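Side-chain contacts in angiopoietin-related protein 4 (Homo sapiens, PDB 6U1U), which inactivates lipoprotein lipase and so helps regulate triglyceride clearance from the blood, the part described being its C-terminal fibrinogen-like domain: residues 55-60 with 113-118; 120-125 with 131-136. One frame throughout, in Å; residues are numbered along the deposited sequence.

Interaction 1 (55-60 with 113-118)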
ATOM      1  N   ARG A  55       0.671  13.034  -4.794  1.00 22.31           N
ATOM      2  CA  ARG A  55      -0.382  13.828  -4.124  1.00 23.04           C
ATOM      3  C   ARG A  55      -0.117  14.024  -2.633  1.00 24.00           C
ATOM      4  O   ARG A  55       0.606  13.263  -2.050  1.00 22.69           O
ATOM      5  CB  ARG A  55      -1.751  13.191  -4.342  1.00 21.91           C
ATOM      6  CG  ARG A  55      -1.987  12.708  -5.758  1.00 25.66           C
ATOM      7  CD  ARG A  55      -3.438  12.678  -6.144  1.00 30.21           C
ATOM      8  NE  ARG A  55      -3.576  12.069  -7.440  1.00 31.11           N
ATOM      9  CZ  ARG A  55      -4.660  12.116  -8.169  1.00 29.32           C
ATOM     10  NH1 ARG A  55      -5.717  12.760  -7.718  1.00 30.97           N
ATOM     11  NH2 ARG A  55      -4.674  11.532  -9.341  1.00 28.17           N
ATOM     12  N   PRO A  56      -0.781  15.024  -2.032  1.00 22.17           N
ATOM     13  CA  PRO A  56      -0.606  15.380  -0.647  1.00 23.22           C
ATOM     14  C   PRO A  56      -1.396  14.481   0.307  1.00 20.87           C
ATOM     15  O   PRO A  56      -2.129  13.678  -0.109  1.00 20.89           O
ATOM     16  CB  PRO A  56      -1.107  16.825  -0.534  1.00 24.19           C
ATOM     17  CG  PRO A  56      -1.755  17.125  -1.854  1.00 25.52           C
ATOM     18  CD  PRO A  56      -1.770  15.858  -2.672  1.00 25.76           C
ATOM     19  N   TRP A  57      -1.214  14.752   1.588  1.00 20.90           N
ATOM     20  CA  TRP A  57      -1.812  13.948   2.675  1.00 20.08           C
ATOM     21  C   TRP A  57      -3.316  13.750   2.486  1.00 20.34           C
ATOM     22  O   TRP A  57      -3.766  12.649   2.583  1.00 19.73           O
ATOM     23  CB  TRP A  57      -1.542  14.623   4.012  1.00 19.79           C
ATOM     24  CG  TRP A  57      -2.044  13.817   5.160  1.00 20.53           C
ATOM     25  CD1 TRP A  57      -3.224  13.949   5.818  1.00 22.54           C
ATOM     26  CD2 TRP A  57      -1.384  12.696   5.754  1.00 21.70           C
ATOM     27  NE1 TRP A  57      -3.333  12.994   6.783  1.00 23.01           N
ATOM     28  CE2 TRP A  57      -2.217  12.212   6.772  1.00 21.47           C
ATOM     29  CE3 TRP A  57      -0.169  12.062   5.525  1.00 20.91           C
ATOM     30  CZ2 TRP A  57      -1.859  11.128   7.561  1.00 22.96           C
ATOM     31  CZ3 TRP A  57       0.187  11.004   6.309  1.00 19.49           C
ATOM     32  CH2 TRP A  57      -0.648  10.543   7.312  1.00 21.11           C
ATOM     33  N   GLU A  58      -4.038  14.826   2.226  1.00 19.86           N
ATOM     34  CA  GLU A  58      -5.488  14.650   2.206  1.00 22.87           C
ATOM     35  C   GLU A  58      -5.931  13.720   1.096  1.00 20.06           C
ATOM     36  O   GLU A  58      -6.951  13.030   1.231  1.00 20.88           O
ATOM     37  CB  GLU A  58      -6.182  16.008   2.053  1.00 25.59           C
ATOM     38  CG  GLU A  58      -6.144  16.859   3.343  1.00 32.39           C
ATOM     39  CD  GLU A  58      -6.794  16.162   4.546  1.00 34.73           C
ATOM     40  OE1 GLU A  58      -7.907  15.612   4.388  1.00 35.25           O
ATOM     41  OE2 GLU A  58      -6.179  16.145   5.638  1.00 38.00           O
ATOM     42  N   ALA A  59      -5.204  13.701  -0.022  1.00 19.91           N
ATOM     43  CA  ALA A  59      -5.568  12.796  -1.100  1.00 22.38           C
ATOM     44  C   ALA A  59      -5.245  11.358  -0.726  1.00 19.03           C
ATOM     45  O   ALA A  59      -5.978  10.435  -1.090  1.00 17.47           O
ATOM     46  CB  ALA A  59      -4.829  13.156  -2.381  1.00 23.04           C
ATOM     47  N   TYR A  60      -4.118  11.142  -0.032  1.00 17.81           N
ATOM     48  CA  TYR A  60      -3.813   9.771   0.378  1.00 17.60           C
ATOM     49  C   TYR A  60      -4.759   9.319   1.476  1.00 19.09           C
ATOM     50  O   TYR A  60      -5.008   8.117   1.630  1.00 18.13           O
ATOM     51  CB  TYR A  60      -2.339   9.660   0.841  1.00 18.16           C
ATOM     52  CG  TYR A  60      -1.469   9.334  -0.351  1.00 18.07           C
ATOM     53  CD1 TYR A  60      -1.329   7.999  -0.788  1.00 17.45           C
ATOM     54  CD2 TYR A  60      -0.854  10.332  -1.080  1.00 19.11           C
ATOM     55  CE1 TYR A  60      -0.593   7.679  -1.921  1.00 18.68           C
ATOM     56  CE2 TYR A  60      -0.097  10.005  -2.217  1.00 18.37           C
ATOM     57  CZ  TYR A  60       0.028   8.677  -2.623  1.00 18.44           C
ATOM     58  OH  TYR A  60       0.768   8.353  -3.766  1.00 17.16           O
ATOM     59  N   ASP A 113      -4.806   9.175  13.993  1.00 25.29           N
ATOM     60  CA  ASP A 113      -4.058   9.645  15.163  1.00 26.49           C
ATOM     61  C   ASP A 113      -2.705   8.954  15.315  1.00 29.10           C
ATOM     62  O   ASP A 113      -1.911   9.374  16.166  1.00 29.88           O
ATOM     63  CB  ASP A 113      -4.893   9.447  16.432  1.00 30.28           C
ATOM     64  CG  ASP A 113      -5.203   7.996  16.709  1.00 42.63           C
ATOM     65  OD1 ASP A 113      -5.352   7.195  15.746  1.00 42.13           O
ATOM     66  OD2 ASP A 113      -5.307   7.638  17.903  1.00 51.48           O
ATOM     67  N   THR A 114      -2.422   7.911  14.515  1.00 23.32           N
ATOM     68  CA  THR A 114      -1.083   7.351  14.394  1.00 22.89           C
ATOM     69  C   THR A 114      -0.415   7.705  13.066  1.00 20.69           C
ATOM     70  O   THR A 114       0.609   7.113  12.729  1.00 23.15           O
ATOM     71  CB  THR A 114      -1.107   5.825  14.529  1.00 25.08           C
ATOM     72  OG1 THR A 114      -1.655   5.250  13.319  1.00 23.13           O
ATOM     73  CG2 THR A 114      -1.911   5.377  15.719  1.00 26.08           C
ATOM     74  N   ALA A 115      -0.952   8.673  12.318  1.00 23.06           N
ATOM     75  CA  ALA A 115      -0.541   8.907  10.929  1.00 21.02           C
ATOM     76  C   ALA A 115      -0.644   7.614  10.118  1.00 20.08           C
ATOM     77  O   ALA A 115       0.212   7.335   9.281  1.00 18.67           O
ATOM     78  CB  ALA A 115       0.878   9.486  10.810  1.00 23.31           C
ATOM     79  N   TYR A 116      -1.702   6.845  10.376  1.00 19.54           N
ATOM     80  CA  TYR A 116      -1.974   5.580   9.677  1.00 19.63           C
ATOM     81  C   TYR A 116      -0.736   4.669   9.673  1.00 20.60           C
ATOM     82  O   TYR A 116      -0.297   4.171   8.631  1.00 19.10           O
ATOM     83  CB  TYR A 116      -2.472   5.841   8.252  1.00 19.39           C
ATOM     84  CG  TYR A 116      -3.776   6.628   8.205  1.00 18.64           C
ATOM     85  CD1 TYR A 116      -4.971   6.037   8.585  1.00 19.22           C
ATOM     86  CD2 TYR A 116      -3.808   7.958   7.783  1.00 21.01           C
ATOM     87  CE1 TYR A 116      -6.176   6.735   8.543  1.00 19.16           C
ATOM     88  CE2 TYR A 116      -5.018   8.663   7.735  1.00 24.79           C
ATOM     89  CZ  TYR A 116      -6.182   8.042   8.119  1.00 23.08           C
ATOM     90  OH  TYR A 116      -7.373   8.711   8.078  1.00 23.43           O
ATOM     91  N   SER A 117      -0.175   4.456  10.866  1.00 20.75           N
ATOM     92  CA  SER A 117       1.038   3.654  10.995  1.00 19.32           C
ATOM     93  C   SER A 117       0.789   2.186  10.694  1.00 19.49           C
ATOM     94  O   SER A 117      -0.204   1.602  11.139  1.00 21.33           O
ATOM     95  CB  SER A 117       1.601   3.745  12.412  1.00 22.36           C
ATOM     96  OG  SER A 117       2.135   5.047  12.616  1.00 23.43           O
ATOM     97  N   LEU A 118       1.734   1.589   9.985  1.00 19.74           N
ATOM     98  CA  LEU A 118       1.783   0.145   9.840  1.00 22.19           C
ATOM     99  C   LEU A 118       2.506  -0.384  11.058  1.00 23.07           C
ATOM    100  O   LEU A 118       3.605   0.091  11.390  1.00 24.27           O
ATOM    101  CB  LEU A 118       2.520  -0.247   8.575  1.00 22.92           C
ATOM    102  CG  LEU A 118       2.092  -1.439   7.745  1.00 33.06           C
ATOM    103  CD1 LEU A 118       0.588  -1.440   7.500  1.00 27.83           C
ATOM    104  CD2 LEU A 118       2.874  -1.338   6.434  1.00 34.46           C
TER

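Interaction 2 (120-125 with 131-136)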
ATOM      1  N   LEU A 120       4.031  -3.549  12.873  1.00 20.74           N
ATOM      2  CA  LEU A 120       4.582  -4.864  12.548  1.00 19.76           C
ATOM      3  C   LEU A 120       5.113  -5.573  13.791  1.00 22.88           C
ATOM      4  O   LEU A 120       5.768  -4.960  14.566  1.00 23.91           O
ATOM      5  CB  LEU A 120       5.708  -4.654  11.537  1.00 23.55           C
ATOM      6  CG  LEU A 120       5.344  -3.879  10.277  1.00 26.58           C
ATOM      7  CD1 LEU A 120       6.539  -3.691   9.376  1.00 30.50           C
ATOM      8  CD2 LEU A 120       4.253  -4.599   9.532  1.00 23.51           C
ATOM      9  N   THR A 121       4.893  -6.888  13.890  1.00 22.94           N
ATOM     10  CA  THR A 121       5.606  -7.650  14.924  1.00 24.58           C
ATOM     11  C   THR A 121       7.075  -7.811  14.548  1.00 22.94           C
ATOM     12  O   THR A 121       7.489  -7.563  13.426  1.00 21.57           O
ATOM     13  CB  THR A 121       5.000  -9.032  15.091  1.00 27.11           C
ATOM     14  OG1 THR A 121       5.183  -9.738  13.864  1.00 25.34           O
ATOM     15  CG2 THR A 121       3.528  -8.930  15.441  1.00 25.93           C
ATOM     16  N   ALA A 122       7.906  -8.228  15.508  1.00 21.85           N
ATOM     17  CA  ALA A 122       9.314  -8.398  15.159  1.00 22.65           C
ATOM     18  C   ALA A 122       9.560  -9.475  14.091  1.00 24.17           C
ATOM     19  O   ALA A 122      10.380  -9.237  13.182  1.00 21.88           O
ATOM     20  CB  ALA A 122      10.110  -8.675  16.444  1.00 24.69           C
ATOM     21  N   PRO A 123       8.902 -10.633  14.112  1.00 25.37           N
ATOM     22  CA  PRO A 123       9.079 -11.574  12.994  1.00 24.36           C
ATOM     23  C   PRO A 123       8.676 -10.995  11.643  1.00 24.02           C
ATOM     24  O   PRO A 123       9.342 -11.280  10.648  1.00 26.08           O
ATOM     25  CB  PRO A 123       8.177 -12.762  13.380  1.00 28.04           C
ATOM     26  CG  PRO A 123       8.028 -12.675  14.866  1.00 30.88           C
ATOM     27  CD  PRO A 123       8.091 -11.201  15.209  1.00 25.81           C
ATOM     28  N   VAL A 124       7.578 -10.232  11.563  1.00 22.81           N
ATOM     29  CA  VAL A 124       7.181  -9.674  10.266  1.00 22.34           C
ATOM     30  C   VAL A 124       8.171  -8.608   9.803  1.00 24.12           C
ATOM     31  O   VAL A 124       8.563  -8.562   8.622  1.00 24.83           O
ATOM     32  CB  VAL A 124       5.739  -9.143  10.346  1.00 24.08           C
ATOM     33  CG1 VAL A 124       5.387  -8.392   9.085  1.00 25.06           C
ATOM     34  CG2 VAL A 124       4.766 -10.321  10.578  1.00 25.16           C
ATOM     35  N   ALA A 125       8.594  -7.725  10.709  1.00 21.62           N
ATOM     36  CA  ALA A 125       9.640  -6.782  10.346  1.00 22.41           C
ATOM     37  C   ALA A 125      10.865  -7.518   9.843  1.00 25.52           C
ATOM     38  O   ALA A 125      11.559  -7.048   8.928  1.00 26.90           O
ATOM     39  CB  ALA A 125       9.999  -5.895  11.546  1.00 23.09           C
ATOM     40  N   THR A 131      16.724  -6.314  10.873  1.00 39.64           N
ATOM     41  CA  THR A 131      17.424  -7.364  11.627  1.00 44.36           C
ATOM     42  C   THR A 131      17.373  -7.213  13.137  1.00 45.45           C
ATOM     43  O   THR A 131      17.542  -8.218  13.839  1.00 45.85           O
ATOM     44  CB  THR A 131      18.908  -7.451  11.255  1.00 46.10           C
ATOM     45  OG1 THR A 131      19.567  -6.238  11.623  1.00 47.77           O
ATOM     46  CG2 THR A 131      19.071  -7.692   9.805  1.00 48.72           C
ATOM     47  N   THR A 132      17.194  -6.005  13.661  1.00 37.83           N
ATOM     48  CA  THR A 132      17.278  -5.790  15.108  1.00 40.76           C
ATOM     49  C   THR A 132      16.007  -5.060  15.517  1.00 39.96           C
ATOM     50  O   THR A 132      15.975  -3.823  15.544  1.00 46.34           O
ATOM     51  CB  THR A 132      18.537  -5.003  15.492  1.00 39.34           C
ATOM     52  OG1 THR A 132      19.705  -5.654  14.974  1.00 39.20           O
ATOM     53  CG2 THR A 132      18.661  -4.878  17.015  1.00 36.76           C
ATOM     54  N   VAL A 133      14.961  -5.827  15.807  1.00 35.74           N
ATOM     55  CA  VAL A 133      13.659  -5.289  16.186  1.00 36.48           C
ATOM     56  C   VAL A 133      13.268  -5.920  17.517  1.00 37.42           C
ATOM     57  O   VAL A 133      13.311  -7.154  17.657  1.00 35.48           O
ATOM     58  CB  VAL A 133      12.596  -5.576  15.109  1.00 32.92           C
ATOM     59  CG1 VAL A 133      11.225  -5.124  15.586  1.00 31.60           C
ATOM     60  CG2 VAL A 133      12.946  -4.871  13.816  1.00 35.91           C
ATOM     61  N   PRO A 134      12.834  -5.142  18.498  1.00 32.82           N
ATOM     62  CA  PRO A 134      12.459  -5.724  19.802  1.00 34.42           C
ATOM     63  C   PRO A 134      11.140  -6.459  19.705  1.00 33.71           C
ATOM     64  O   PRO A 134      10.356  -6.176  18.790  1.00 29.99           O
ATOM     65  CB  PRO A 134      12.336  -4.491  20.718  1.00 33.40           C
ATOM     66  CG  PRO A 134      12.065  -3.356  19.808  1.00 29.37           C
ATOM     67  CD  PRO A 134      12.835  -3.669  18.516  1.00 32.50           C
ATOM     68  N   PRO A 135      10.830  -7.347  20.656  1.00 31.12           N
ATOM     69  CA  PRO A 135       9.533  -8.057  20.616  1.00 35.59           C
ATOM     70  C   PRO A 135       8.334  -7.146  20.531  1.00 36.03           C
ATOM     71  O   PRO A 135       7.255  -7.580  20.109  1.00 31.32           O
ATOM     72  CB  PRO A 135       9.522  -8.830  21.953  1.00 34.35           C
ATOM     73  CG  PRO A 135      10.950  -8.968  22.319  1.00 34.74           C
ATOM     74  CD  PRO A 135      11.624  -7.724  21.853  1.00 34.33           C
ATOM     75  N   SER A 136       8.469  -5.896  20.973  1.00 26.69           N
ATOM     76  CA  SER A 136       7.358  -4.969  20.884  1.00 30.76           C
ATOM     77  C   SER A 136       7.057  -4.580  19.439  1.00 31.81           C
ATOM     78  O   SER A 136       5.975  -4.044  19.174  1.00 32.99           O
ATOM     79  CB  SER A 136       7.646  -3.732  21.726  1.00 31.40           C
ATOM     80  OG  SER A 136       8.782  -3.044  21.241  1.00 28.45           O
TER

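Interaction 1 (55-60 with 113-118)
Trp-57 reaches the 113-118 loop with the far end of its six-membered ring, and all of the contact across the two segments is apolar or van der Waals. Its CZ2 lies 3.7 Å from CD2 of Tyr-116, which makes the indole atom an in-plane neighbour at the edge of the phenol ring, while the phenol carbon meets the indole obliquely. The adjacent indole atom, Trp-57 CH2, is 4.0 Å from CB of Ala-115 and 3.9 Å from O of Ala-115, which sits at the indole edge near its plane. Backbone CA atoms come no nearer than 9.8 Å (Trp-57 to Ala-115), so the long aromatic side chain spans the gap; with CG anti to the backbone N (chi1 -176°), the indole projects from the first turn of helix 57-62 to the loop.

Each ring also has a polar group bonded outside the two segments. Trp-57 NE1 is hydrogen-bonded to Glu-112 OE1 and Tyr-116 OH to Glu-76 OE2, so both polar groups are satisfied although the residues are buried. Replacing Trp-57 with an alanine would probably open a gap beside Ala-115 and Tyr-116 and leave Glu-112 without its indole N-H partner.

Hydrogen bonds inside the loop hold its shape. Ser-117 N donates to Thr-114 OG1 at 3.0 Å with an N-H...O angle of 167°, and Ser-117 OG reaches Thr-114 O at 2.6 Å, in the carbonyl plane. The first of these bonds defines an ST motif, in a loop joining strands 100-109 and 118-120 of the fibrinogen C-terminal globular domain, here packed against the tryptophan of a short helix.

Interaction 2 (120-125 with 131-136)
Val-133 sets its two methyl groups against two alanines about one turn apart on helix 122-127. CG1 of Val-133 is 3.8 Å from CB of Ala-122, and the other branch, Val-133 CG2, lies 3.9 Å from CB of Ala-125. The branches divide the work because of the first torsion: CG1 stands anti to the backbone N (chi1 175°) and CG2 anti to the carbonyl carbon, which places one methyl at each alanine. Since Ala-122 and Ala-125 are three residues apart, both CB atoms point toward the 131-136 segment and the valine can bridge them. That segment lies between helix 122-127 and strand 138-140, at the surface of the fibrinogen C-terminal domain.

Contacts with the backbone form a second group. The methyl of Ala-122 lies 3.4 Å from O of Pro-134 and 3.7 Å from O of Val-133, so two successive carbonyl oxygens pack on one small side chain. These are van der Waals approaches to a carbon. Pro-135 adds a looser touch through its CA at 4.3 Å from Ala-122 CB. The CA atoms of Ala-122 and Val-133 are only 5.4 Å apart, which shows how close the two backbones run.

The helix start has its own hydrogen bonds. Thr-121 is the N-cap, its OG1 receiving a weak bond from Val-124 N at 3.4 Å, and its carbonyl O accepts from Ala-125 N. With no polar pair joining the segments, the chemistry implies that the proline-bearing return loop is held to the helix here by methyl contacts and close backbone approach, over a modest 200 Å² of buried surface.

In the fold
Interaction 1 is a buried contact centred 11 Å from the middle of the chain, whereas interaction 2 lies at the surface, 20 Å out. They share no segment, but strand 118-120 runs from the end of 113-118 to the start of 120-125, their centres 23 Å apart. Contact 55-60 with 113-118 joins a helix to a loop more than fifty residues later, and 120-125 with 131-136 folds a helix and its following loop together locally. Both are apolar across the segments, but the first uses large rings whose polar ends are satisfied by glutamates, and the second uses small methyl groups. The bound palmitic acid touches Leu-118 and Leu-120, in segments of interaction 1 and interaction 2 respectively.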